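Local coordinates for protein alpha-rhamnosidase (Dictyoglomus thermophilum, PDB 6I60) that probably hydrolyses terminal non-reducing alpha-L-rhamnose residues from alpha-L-rhamnosides as a glycoside hydrolase, at residues Glu584-Phe589 with Lys646-Glu651; Tyr565-Trp570 with Phe634-Ile639; Phe526-Leu531 with Trp570-Tyr575; Pro559-Ala564 with Gly760-Arg765. All coordinates share one frame; numbering follows the deposited sequence.

Interaction 1. Residues Glu584-Phe589 with Lys646-Glu651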
# COMPACT_ATOMS: atom_id res chain seq x y z
N GLU A 584 -17.44 4.64 8.88
CA GLU A 584 -16.68 5.87 9.08
C GLU A 584 -16.66 6.74 7.83
O GLU A 584 -16.60 7.97 7.94
CB GLU A 584 -15.25 5.52 9.51
CG GLU A 584 -14.34 6.71 9.71
CD GLU A 584 -12.90 6.30 9.93
OE1 GLU A 584 -12.00 7.15 9.75
OE2 GLU A 584 -12.67 5.12 10.28
N HIS A 585 -16.72 6.14 6.64
CA HIS A 585 -16.67 6.88 5.38
C HIS A 585 -17.98 6.78 4.60
O HIS A 585 -18.01 7.12 3.41
CB HIS A 585 -15.51 6.38 4.52
CG HIS A 585 -14.16 6.73 5.05
ND1 HIS A 585 -13.62 7.99 4.94
CD2 HIS A 585 -13.24 5.98 5.70
CE1 HIS A 585 -12.42 8.01 5.50
NE2 HIS A 585 -12.16 6.80 5.97
N TYR A 586 -19.07 6.34 5.24
CA TYR A 586 -20.31 6.12 4.52
C TYR A 586 -20.89 7.43 3.98
O TYR A 586 -21.40 7.47 2.86
CB TYR A 586 -21.33 5.42 5.41
CG TYR A 586 -22.62 5.07 4.69
CD1 TYR A 586 -23.74 5.88 4.81
CD2 TYR A 586 -22.70 3.94 3.88
CE1 TYR A 586 -24.91 5.56 4.15
CE2 TYR A 586 -23.87 3.62 3.21
CZ TYR A 586 -24.97 4.44 3.35
OH TYR A 586 -26.14 4.13 2.69
N GLU A 587 -20.82 8.50 4.77
CA GLU A 587 -21.32 9.79 4.29
C GLU A 587 -20.53 10.29 3.09
O GLU A 587 -21.10 10.91 2.19
CB GLU A 587 -21.28 10.82 5.42
CG GLU A 587 -22.52 10.83 6.29
CD GLU A 587 -22.78 12.18 6.93
OE1 GLU A 587 -21.86 13.02 6.96
OE2 GLU A 587 -23.92 12.40 7.40
N GLY A 588 -19.22 10.02 3.06
CA GLY A 588 -18.43 10.36 1.88
C GLY A 588 -18.84 9.58 0.65
O GLY A 588 -18.79 10.10 -0.46
N PHE A 589 -19.25 8.32 0.84
CA PHE A 589 -19.74 7.53 -0.29
C PHE A 589 -21.05 8.10 -0.82
O PHE A 589 -21.23 8.24 -2.04
CB PHE A 589 -19.93 6.07 0.12
CG PHE A 589 -18.73 5.45 0.78
CD1 PHE A 589 -17.45 5.93 0.54
CD2 PHE A 589 -18.89 4.37 1.63
CE1 PHE A 589 -16.36 5.35 1.15
CE2 PHE A 589 -17.79 3.78 2.24
CZ PHE A 589 -16.53 4.27 2.00
N LYS A 646 -27.18 -1.99 2.92
CA LYS A 646 -27.86 -3.14 3.50
C LYS A 646 -27.06 -3.75 4.64
O LYS A 646 -27.64 -4.26 5.60
CB LYS A 646 -28.13 -4.19 2.42
CG LYS A 646 -28.89 -5.41 2.92
CD LYS A 646 -29.45 -6.22 1.77
CE LYS A 646 -30.58 -7.12 2.24
NZ LYS A 646 -31.38 -6.49 3.33
N LEU A 647 -25.72 -3.70 4.55
CA LEU A 647 -24.89 -4.24 5.62
C LEU A 647 -25.06 -3.45 6.91
O LEU A 647 -25.14 -4.03 7.99
CB LEU A 647 -23.42 -4.24 5.18
CG LEU A 647 -22.99 -5.34 4.22
CD1 LEU A 647 -21.70 -4.96 3.52
CD2 LEU A 647 -22.84 -6.66 4.97
N LEU A 648 -25.10 -2.12 6.81
CA LEU A 648 -25.21 -1.27 7.99
C LEU A 648 -26.64 -1.14 8.50
O LEU A 648 -26.85 -0.54 9.56
CB LEU A 648 -24.64 0.12 7.70
CG LEU A 648 -23.25 0.15 7.07
CD1 LEU A 648 -22.72 1.58 6.99
CD2 LEU A 648 -22.29 -0.73 7.85
N GLY A 649 -27.62 -1.68 7.78
CA GLY A 649 -29.00 -1.63 8.22
C GLY A 649 -29.81 -0.46 7.69
O GLY A 649 -30.94 -0.26 8.16
N LYS A 650 -29.28 0.31 6.74
CA LYS A 650 -30.01 1.44 6.16
C LYS A 650 -30.92 0.91 5.06
O LYS A 650 -30.57 0.88 3.89
CB LYS A 650 -29.04 2.48 5.63
CG LYS A 650 -27.83 2.72 6.52
CD LYS A 650 -27.43 4.19 6.52
CE LYS A 650 -26.29 4.46 7.50
NZ LYS A 650 -26.26 5.89 7.93
N GLU A 651 -32.13 0.49 5.46
CA GLU A 651 -33.06 -0.11 4.50
C GLU A 651 -33.50 0.90 3.45
O GLU A 651 -33.65 0.56 2.27
CB GLU A 651 -34.27 -0.69 5.22
CG GLU A 651 -33.96 -1.92 6.06
CD GLU A 651 -33.14 -2.95 5.30
OE1 GLU A 651 -31.92 -3.04 5.56
OE2 GLU A 651 -33.71 -3.65 4.44
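Tyr586 reaches across to Leu648 and Lys650, and its ring and hydroxyl carry the contact. With CG anti to the backbone N (chi1 -176°), the bond from CB carries the ring out of the first turn of helix 586-599 toward the other segment. At the near end of the ring, Tyr586 CD2 meets the methyl CD1 of Leu648 at 3.9 Å. Along the other rim the Lys650 chain takes over: Tyr586 CE1 lies 3.7 Å from Lys650 CD, and Tyr586 CD1 is 4.0 Å from Lys650 CE. Both partners come in obliquely and run past the tyrosine in the opposite direction. These two partners stand at the close of helix 626-648, where a Schellman motif ends the helix: Gly649, with positive phi, is its C-prime residue, and Lys650 N bonds to Ala645 O. Lys650 is then the N-cap of helix 651-672, so the ring lies against the corner between two helices. Farther out, Tyr586 CZ is 4.0 Å from Lys650 CD, and the tip, OH, is hydrogen-bonded to Asp653 OD2 in that next helix. With an alanine here, Asp653 would probably be left without its phenol partner and a gap opened beside Leu648 and the Lys650 chain. Leu641, Ile644 and Ala645 of helix 626-648 also touch the tyrosine, while Lys650 lies toward solvent.

Interaction 2. Residues Tyr565-Trp570 with Phe634-Ile639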
# COMPACT_ATOMS: atom_id res chain seq x y z
N TYR A 565 -12.47 5.47 -3.79
CA TYR A 565 -12.96 5.72 -2.44
C TYR A 565 -13.81 4.56 -1.93
O TYR A 565 -13.53 4.00 -0.87
CB TYR A 565 -13.75 7.03 -2.40
CG TYR A 565 -13.92 7.60 -1.01
CD1 TYR A 565 -13.14 7.16 0.05
CD2 TYR A 565 -14.86 8.59 -0.75
CE1 TYR A 565 -13.29 7.68 1.32
CE2 TYR A 565 -15.02 9.12 0.51
CZ TYR A 565 -14.23 8.66 1.55
OH TYR A 565 -14.38 9.18 2.81
N ILE A 566 -14.84 4.18 -2.69
CA ILE A 566 -15.71 3.10 -2.25
C ILE A 566 -15.07 1.73 -2.51
O ILE A 566 -15.32 0.78 -1.76
CB ILE A 566 -17.09 3.20 -2.92
CG1 ILE A 566 -16.93 3.19 -4.44
CG2 ILE A 566 -17.81 4.46 -2.49
CD1 ILE A 566 -17.84 2.22 -5.11
N THR A 567 -14.27 1.61 -3.57
CA THR A 567 -13.70 0.31 -3.91
C THR A 567 -12.68 -0.13 -2.87
O THR A 567 -12.76 -1.25 -2.35
CB THR A 567 -13.05 0.37 -5.30
OG1 THR A 567 -14.08 0.50 -6.30
CG2 THR A 567 -12.24 -0.88 -5.57
N ILE A 568 -11.72 0.73 -2.55
CA ILE A 568 -10.71 0.37 -1.56
C ILE A 568 -11.36 0.13 -0.20
O ILE A 568 -10.98 -0.79 0.53
CB ILE A 568 -9.62 1.46 -1.48
CG1 ILE A 568 -8.84 1.51 -2.80
CG2 ILE A 568 -8.67 1.20 -0.33
CD1 ILE A 568 -7.89 2.68 -2.90
N ALA A 569 -12.36 0.93 0.14
CA ALA A 569 -13.07 0.72 1.40
C ALA A 569 -13.81 -0.62 1.39
O ALA A 569 -13.81 -1.33 2.40
CB ALA A 569 -14.04 1.87 1.66
N TRP A 570 -14.44 -0.97 0.27
CA TRP A 570 -15.10 -2.26 0.17
C TRP A 570 -14.09 -3.40 0.22
O TRP A 570 -14.41 -4.49 0.73
CB TRP A 570 -15.92 -2.34 -1.12
CG TRP A 570 -16.55 -3.68 -1.35
CD1 TRP A 570 -16.08 -4.67 -2.17
CD2 TRP A 570 -17.75 -4.18 -0.76
NE1 TRP A 570 -16.92 -5.76 -2.12
CE2 TRP A 570 -17.96 -5.48 -1.27
CE3 TRP A 570 -18.68 -3.65 0.14
CZ2 TRP A 570 -19.05 -6.26 -0.90
CZ3 TRP A 570 -19.77 -4.43 0.51
CH2 TRP A 570 -19.94 -5.72 -0.01
N PHE A 634 -20.34 4.06 -12.76
CA PHE A 634 -21.51 4.65 -12.11
C PHE A 634 -22.41 3.56 -11.56
O PHE A 634 -22.88 3.64 -10.41
CB PHE A 634 -22.27 5.54 -13.10
CG PHE A 634 -23.43 6.27 -12.48
CD1 PHE A 634 -23.36 6.74 -11.19
CD2 PHE A 634 -24.59 6.48 -13.21
CE1 PHE A 634 -24.42 7.42 -10.62
CE2 PHE A 634 -25.66 7.15 -12.65
CZ PHE A 634 -25.57 7.62 -11.35
N TYR A 635 -22.68 2.52 -12.36
CA TYR A 635 -23.42 1.37 -11.86
C TYR A 635 -22.63 0.65 -10.77
O TYR A 635 -23.21 0.18 -9.78
CB TYR A 635 -23.74 0.42 -13.01
CG TYR A 635 -24.40 -0.88 -12.60
CD1 TYR A 635 -25.78 -0.97 -12.51
CD2 TYR A 635 -23.65 -2.01 -12.33
CE1 TYR A 635 -26.39 -2.15 -12.14
CE2 TYR A 635 -24.25 -3.20 -11.96
CZ TYR A 635 -25.62 -3.26 -11.87
OH TYR A 635 -26.23 -4.44 -11.50
N HIS A 636 -21.30 0.57 -10.93
CA HIS A 636 -20.47 -0.08 -9.92
C HIS A 636 -20.54 0.65 -8.58
O HIS A 636 -20.68 0.01 -7.53
CB HIS A 636 -19.03 -0.16 -10.42
CG HIS A 636 -18.10 -0.88 -9.49
ND1 HIS A 636 -17.57 -0.29 -8.36
CD2 HIS A 636 -17.59 -2.13 -9.54
CE1 HIS A 636 -16.79 -1.16 -7.74
NE2 HIS A 636 -16.78 -2.28 -8.44
N ASP A 637 -20.46 1.98 -8.61
CA ASP A 637 -20.46 2.74 -7.36
C ASP A 637 -21.81 2.67 -6.66
O ASP A 637 -21.86 2.67 -5.42
CB ASP A 637 -20.07 4.19 -7.63
CG ASP A 637 -18.59 4.35 -7.93
OD1 ASP A 637 -18.15 5.48 -8.24
OD2 ASP A 637 -17.86 3.34 -7.87
N VAL A 638 -22.90 2.61 -7.42
CA VAL A 638 -24.23 2.58 -6.81
C VAL A 638 -24.56 1.18 -6.29
O VAL A 638 -25.20 1.04 -5.24
CB VAL A 638 -25.27 3.07 -7.83
CG1 VAL A 638 -26.68 2.91 -7.29
CG2 VAL A 638 -25.00 4.53 -8.20
N ILE A 639 -24.11 0.14 -6.99
CA ILE A 639 -24.43 -1.23 -6.57
C ILE A 639 -23.73 -1.56 -5.26
O ILE A 639 -24.35 -2.09 -4.32
CB ILE A 639 -24.07 -2.23 -7.68
CG1 ILE A 639 -25.26 -2.42 -8.62
CG2 ILE A 639 -23.67 -3.57 -7.09
CD1 ILE A 639 -26.43 -3.11 -7.97
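Asp637 OD2 is hydrogen-bonded to Thr563 OG1, just before the segment 565-570, and packs against the side chain of Ile566. The isoleucine brings CG1 within 3.6 Å of Asp637 OD2, and its CD1 methyl lies 3.9 Å from Asp637 CB, so an apolar arm runs obliquely beside a buried carboxylate. Ile566 holds CG1 between its backbone N and carbonyl carbon (chi1 57°), which directs CG1, and CD1 beyond it, toward the other helix. Ile566 CD1 also sits at the edge of the His636 ring, near its plane, 4.1 Å from His636 ND1. One residue on, Thr567 OG1 approaches His636 CE1 at 3.5 Å, the two side chains crossing at about a right angle; this hydroxyl is hydrogen-bonded to Thr563 O, just before the helix. A glycine in place of Ile566 would probably leave a gap beside Asp637 and the His636 edge without its methyl neighbour. The segment axes approach to 10.2 Å and cross at 47°; both helices belong to the six-hairpin glycosidase domain, an (alpha/alpha)6 barrel in this family. Helix 586-599 joins them through Phe589 on Ile566 and Tyr592 on Asp637, helix 524-535 packs on Tyr565, and helix 651-672 touches Phe634 and Val638.

Interaction 3. Residues Phe526-Leu531 with Trp570-Tyr575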
# COMPACT_ATOMS: atom_id res chain seq x y z
N PHE A 526 -2.28 0.66 5.74
CA PHE A 526 -1.93 1.60 4.69
C PHE A 526 -3.17 2.22 4.06
O PHE A 526 -3.23 3.43 3.83
CB PHE A 526 -1.09 0.90 3.63
CG PHE A 526 -0.47 1.83 2.63
CD1 PHE A 526 0.73 2.47 2.91
CD2 PHE A 526 -1.08 2.05 1.41
CE1 PHE A 526 1.30 3.32 1.99
CE2 PHE A 526 -0.50 2.91 0.48
CZ PHE A 526 0.69 3.54 0.77
N TYR A 527 -4.19 1.40 3.78
CA TYR A 527 -5.37 1.91 3.09
C TYR A 527 -6.25 2.75 4.00
O TYR A 527 -6.92 3.67 3.53
CB TYR A 527 -6.16 0.74 2.49
CG TYR A 527 -5.56 0.20 1.22
CD1 TYR A 527 -4.95 1.05 0.31
CD2 TYR A 527 -5.58 -1.15 0.94
CE1 TYR A 527 -4.38 0.57 -0.85
CE2 TYR A 527 -5.02 -1.65 -0.23
CZ TYR A 527 -4.42 -0.78 -1.12
OH TYR A 527 -3.86 -1.27 -2.27
N ARG A 528 -6.26 2.45 5.30
CA ARG A 528 -7.01 3.28 6.24
C ARG A 528 -6.48 4.70 6.27
O ARG A 528 -7.25 5.66 6.35
CB ARG A 528 -6.97 2.66 7.64
CG ARG A 528 -8.03 1.60 7.88
CD ARG A 528 -7.80 0.89 9.20
NE ARG A 528 -8.83 1.21 10.19
CZ ARG A 528 -8.59 1.79 11.36
NH1 ARG A 528 -7.35 2.11 11.71
NH2 ARG A 528 -9.59 2.04 12.19
N LYS A 529 -5.15 4.86 6.19
CA LYS A 529 -4.57 6.19 6.10
C LYS A 529 -4.89 6.84 4.76
O LYS A 529 -5.17 8.04 4.70
CB LYS A 529 -3.05 6.11 6.31
CG LYS A 529 -2.33 7.44 6.18
CD LYS A 529 -1.45 7.46 4.94
CE LYS A 529 -0.61 8.72 4.88
NZ LYS A 529 -0.54 9.26 3.49
N TYR A 530 -4.85 6.06 3.67
CA TYR A 530 -5.14 6.63 2.36
C TYR A 530 -6.62 6.95 2.21
O TYR A 530 -6.98 7.94 1.55
CB TYR A 530 -4.69 5.66 1.26
CG TYR A 530 -4.75 6.27 -0.13
CD1 TYR A 530 -4.08 7.45 -0.42
CD2 TYR A 530 -5.48 5.66 -1.14
CE1 TYR A 530 -4.14 8.00 -1.69
CE2 TYR A 530 -5.54 6.21 -2.41
CZ TYR A 530 -4.87 7.38 -2.68
OH TYR A 530 -4.93 7.93 -3.94
N LEU A 531 -7.49 6.13 2.80
CA LEU A 531 -8.92 6.44 2.79
C LEU A 531 -9.20 7.76 3.49
O LEU A 531 -10.12 8.49 3.10
CB LEU A 531 -9.71 5.30 3.43
CG LEU A 531 -10.10 4.15 2.51
CD1 LEU A 531 -10.91 3.11 3.25
CD2 LEU A 531 -10.86 4.68 1.30
N TRP A 570 -14.44 -0.97 0.27
CA TRP A 570 -15.10 -2.26 0.17
C TRP A 570 -14.09 -3.40 0.22
O TRP A 570 -14.41 -4.49 0.73
CB TRP A 570 -15.92 -2.34 -1.12
CG TRP A 570 -16.55 -3.68 -1.35
CD1 TRP A 570 -16.08 -4.67 -2.17
CD2 TRP A 570 -17.75 -4.18 -0.76
NE1 TRP A 570 -16.92 -5.76 -2.12
CE2 TRP A 570 -17.96 -5.48 -1.27
CE3 TRP A 570 -18.68 -3.65 0.14
CZ2 TRP A 570 -19.05 -6.26 -0.90
CZ3 TRP A 570 -19.77 -4.43 0.51
CH2 TRP A 570 -19.94 -5.72 -0.01
N TYR A 571 -12.88 -3.18 -0.29
CA TYR A 571 -11.84 -4.20 -0.20
C TYR A 571 -11.44 -4.45 1.24
O TYR A 571 -11.19 -5.59 1.64
CB TYR A 571 -10.62 -3.78 -1.03
CG TYR A 571 -10.73 -4.11 -2.51
CD1 TYR A 571 -11.58 -5.11 -2.96
CD2 TYR A 571 -10.00 -3.40 -3.45
CE1 TYR A 571 -11.68 -5.41 -4.30
CE2 TYR A 571 -10.10 -3.69 -4.80
CZ TYR A 571 -10.94 -4.70 -5.22
OH TYR A 571 -11.04 -4.99 -6.56
N LEU A 572 -11.38 -3.38 2.05
CA LEU A 572 -11.01 -3.53 3.45
C LEU A 572 -12.03 -4.35 4.23
O LEU A 572 -11.68 -5.03 5.20
CB LEU A 572 -10.83 -2.16 4.10
CG LEU A 572 -9.66 -1.33 3.57
CD1 LEU A 572 -9.47 -0.07 4.40
CD2 LEU A 572 -8.38 -2.17 3.55
N TYR A 573 -13.30 -4.30 3.82
CA TYR A 573 -14.32 -5.13 4.45
C TYR A 573 -14.34 -6.53 3.87
O TYR A 573 -14.65 -7.49 4.58
CB TYR A 573 -15.70 -4.47 4.32
CG TYR A 573 -16.83 -5.37 4.74
CD1 TYR A 573 -17.04 -5.69 6.08
CD2 TYR A 573 -17.70 -5.92 3.80
CE1 TYR A 573 -18.08 -6.52 6.47
CE2 TYR A 573 -18.74 -6.75 4.18
CZ TYR A 573 -18.92 -7.04 5.52
OH TYR A 573 -19.95 -7.87 5.91
N GLN A 574 -14.01 -6.68 2.58
CA GLN A 574 -14.09 -7.98 1.94
C GLN A 574 -12.96 -8.90 2.40
O GLN A 574 -13.20 -10.08 2.69
CB GLN A 574 -14.05 -7.82 0.42
CG GLN A 574 -13.95 -9.12 -0.36
CD GLN A 574 -13.76 -8.91 -1.86
OE1 GLN A 574 -13.08 -7.97 -2.28
NE2 GLN A 574 -14.35 -9.78 -2.67
N TYR A 575 -11.74 -8.38 2.49
CA TYR A 575 -10.57 -9.20 2.78
C TYR A 575 -10.12 -9.13 4.24
O TYR A 575 -9.26 -9.91 4.64
CB TYR A 575 -9.40 -8.81 1.87
CG TYR A 575 -9.54 -9.33 0.46
CD1 TYR A 575 -9.34 -10.68 0.17
CD2 TYR A 575 -9.89 -8.49 -0.59
CE1 TYR A 575 -9.46 -11.16 -1.12
CE2 TYR A 575 -10.02 -8.96 -1.88
CZ TYR A 575 -9.81 -10.30 -2.14
OH TYR A 575 -9.94 -10.78 -3.42
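Tyr527 and Leu572 mark the nearest approach of two helix segments that run roughly antiparallel, their CA atoms 7.8 Å apart. The segment axes come within 10.9 Å, with 154° between their N-to-C directions. From helix 564-576 a single residue, Leu572, makes the side-chain contacts, entering among Tyr527, Arg528 and Leu531 of helix 524-535. With its CG anti to the carbonyl carbon (chi1 -66°), the leucine extends toward the facing helix and spreads its two methyls there. Leu572 CD2 lies 3.8 Å from Tyr527 CB and also at the ring edge, near its plane, 4.0 Å from Tyr527 CD2. The other methyl, CD1, meets Leu531 CD1 at 3.7 Å, the two leucines reaching tip to tip. These are neighbouring helices of the catalytic domain, whose six-hairpin family is known for an (alpha/alpha)6 barrel, and their interface is purely apolar here. Arg528 adds only its aliphatic part, crossing Leu572 at about a right angle with Arg528 CG 4.1 Å from Leu572 CD1. Its guanidinium group turns elsewhere: NH1 forms a salt bridge with Glu38, in the immunoglobulin-like N-terminal region, so a residue touching this interface also ties the helices to another domain. Ala514 and Ala517 of helix 514-520 pack on Tyr527, and Leu531 also rests on Tyr565 and Ala569 of helix 564-576.

Interaction 4. Residues Pro559-Ala564 with Gly760-Arg765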
# COMPACT_ATOMS: atom_id res chain seq x y z
N PRO A 559 -14.70 8.92 -13.35
CA PRO A 559 -15.40 7.87 -12.59
C PRO A 559 -14.58 6.61 -12.40
O PRO A 559 -14.65 5.98 -11.34
CB PRO A 559 -16.66 7.62 -13.42
CG PRO A 559 -16.88 8.90 -14.16
CD PRO A 559 -15.51 9.43 -14.47
N ALA A 560 -13.78 6.23 -13.40
CA ALA A 560 -12.89 5.08 -13.25
C ALA A 560 -11.77 5.35 -12.26
O ALA A 560 -11.14 4.41 -11.77
CB ALA A 560 -12.30 4.68 -14.60
N TRP A 561 -11.50 6.62 -11.96
CA TRP A 561 -10.47 7.01 -11.00
C TRP A 561 -11.06 7.25 -9.62
O TRP A 561 -10.59 6.67 -8.63
CB TRP A 561 -9.75 8.27 -11.50
CG TRP A 561 -8.49 8.00 -12.27
CD1 TRP A 561 -7.24 8.48 -11.98
CD2 TRP A 561 -8.35 7.20 -13.45
NE1 TRP A 561 -6.33 8.02 -12.91
CE2 TRP A 561 -6.99 7.23 -13.82
CE3 TRP A 561 -9.24 6.46 -14.23
CZ2 TRP A 561 -6.50 6.55 -14.93
CZ3 TRP A 561 -8.75 5.78 -15.33
CH2 TRP A 561 -7.40 5.83 -15.67
N SER A 562 -12.10 8.09 -9.53
CA SER A 562 -12.69 8.44 -8.24
C SER A 562 -13.38 7.27 -7.56
O SER A 562 -13.73 7.38 -6.38
CB SER A 562 -13.69 9.58 -8.43
OG SER A 562 -13.03 10.76 -8.85
N THR A 563 -13.58 6.15 -8.27
CA THR A 563 -14.17 4.97 -7.65
C THR A 563 -13.28 4.35 -6.58
O THR A 563 -13.73 3.44 -5.88
CB THR A 563 -14.48 3.92 -8.72
OG1 THR A 563 -15.28 2.88 -8.15
CG2 THR A 563 -13.19 3.32 -9.26
N ALA A 564 -12.04 4.82 -6.44
CA ALA A 564 -11.12 4.26 -5.45
C ALA A 564 -11.60 4.49 -4.02
O ALA A 564 -11.16 3.77 -3.12
CB ALA A 564 -9.73 4.86 -5.64
N GLY A 760 -7.02 -1.64 -21.96
CA GLY A 760 -6.24 -0.75 -21.14
C GLY A 760 -6.17 -1.22 -19.70
O GLY A 760 -6.37 -2.39 -19.38
N ILE A 761 -5.88 -0.27 -18.81
CA ILE A 761 -5.71 -0.61 -17.40
C ILE A 761 -7.04 -1.03 -16.77
O ILE A 761 -7.06 -1.87 -15.86
CB ILE A 761 -5.06 0.55 -16.64
CG1 ILE A 761 -5.94 1.80 -16.68
CG2 ILE A 761 -3.69 0.87 -17.21
CD1 ILE A 761 -5.49 2.89 -15.74
N VAL A 762 -8.15 -0.45 -17.23
CA VAL A 762 -9.44 -0.72 -16.60
C VAL A 762 -9.93 -2.12 -16.97
O VAL A 762 -10.25 -2.93 -16.09
CB VAL A 762 -10.47 0.35 -17.00
CG1 VAL A 762 -11.88 -0.14 -16.72
CG2 VAL A 762 -10.19 1.66 -16.28
N ALA A 763 -9.99 -2.42 -18.26
CA ALA A 763 -10.55 -3.69 -18.71
C ALA A 763 -9.62 -4.87 -18.48
O ALA A 763 -10.09 -6.01 -18.40
CB ALA A 763 -10.93 -3.61 -20.19
N THR A 764 -8.30 -4.63 -18.38
CA THR A 764 -7.39 -5.73 -18.06
C THR A 764 -7.66 -6.28 -16.67
O THR A 764 -7.44 -7.48 -16.43
CB THR A 764 -5.94 -5.26 -18.17
OG1 THR A 764 -5.75 -4.54 -19.40
CG2 THR A 764 -4.99 -6.45 -18.15
N ARG A 765 -8.13 -5.44 -15.76
CA ARG A 765 -8.45 -5.88 -14.41
C ARG A 765 -9.66 -6.82 -14.37
O ARG A 765 -9.80 -7.60 -13.42
CB ARG A 765 -8.70 -4.67 -13.51
CG ARG A 765 -8.81 -4.98 -12.02
CD ARG A 765 -10.19 -4.63 -11.49
NE ARG A 765 -10.42 -5.15 -10.15
CZ ARG A 765 -10.89 -6.36 -9.89
NH1 ARG A 765 -11.18 -7.19 -10.88
NH2 ARG A 765 -11.07 -6.75 -8.63
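With CG1 set between backbone N and carbonyl carbon (chi1 61°) and the chain extended beyond it (chi2 169°), Ile761 brings CD1 to the indole of Trp561, which at chi1 -95° presents the six-membered part of its ring. There Ile761 CD1 lies 3.5 Å from Trp561 CH2 and 3.9 Å from Trp561 CZ2, coming obliquely, and the two side chains cross at about a right angle. Val762 uses its CG2 branch, 4.0 Å from Ala560 CB. More loosely, Val762 CG2 stands 4.5 Å from Trp561 CZ3. Ala560 CB also stands at the edge of the indole, in its plane, so the valine methyl meets both residues where they adjoin. All four are buried. The start of helix 761-773 is anchored by Asp612, whose carboxylate is hydrogen-bonded to the backbone N atoms of Gly760 and Ala763. Trp561 is also met by the ring of Tyr610, and its NE1 is hydrogen-bonded to a triethylene glycol probably left from the crystallisation liquor, which hints that a small pocket may adjoin the indole. The contact joins the short helix 559-562 to the beginning of helix 761-773, far apart in sequence, both in the catalytic domain of the six-hairpin glycosidase family, which has an (alpha/alpha)6 barrel.

Interactions 1 and 2 share helix 626-648, while interactions 2 and 3 share helix 564-576 and Trp570, so the first three form one continuous block. His585 ND1 of interaction 1 lies 2.6 Å from Tyr565 OH of interaction 2, and Ile568 CG2 packs 3.6 Å from Tyr527 CG of interaction 3. Interaction 4 joins interaction 2 through Thr563 and interaction 3 through Arg765 NH2, 2.7 Å from Tyr571 OH. Interactions 1 and 4 do not touch, their centres about 23 Å apart. The side chains of Tyr586 and Asp637 each lie about 14 Å from a bound 2-(2-ethoxyethoxy)ethanol, whose pocket includes Tyr656, Glu659 and Leu660 of helix 651-672; Val638 of interaction 2 packs on Leu660.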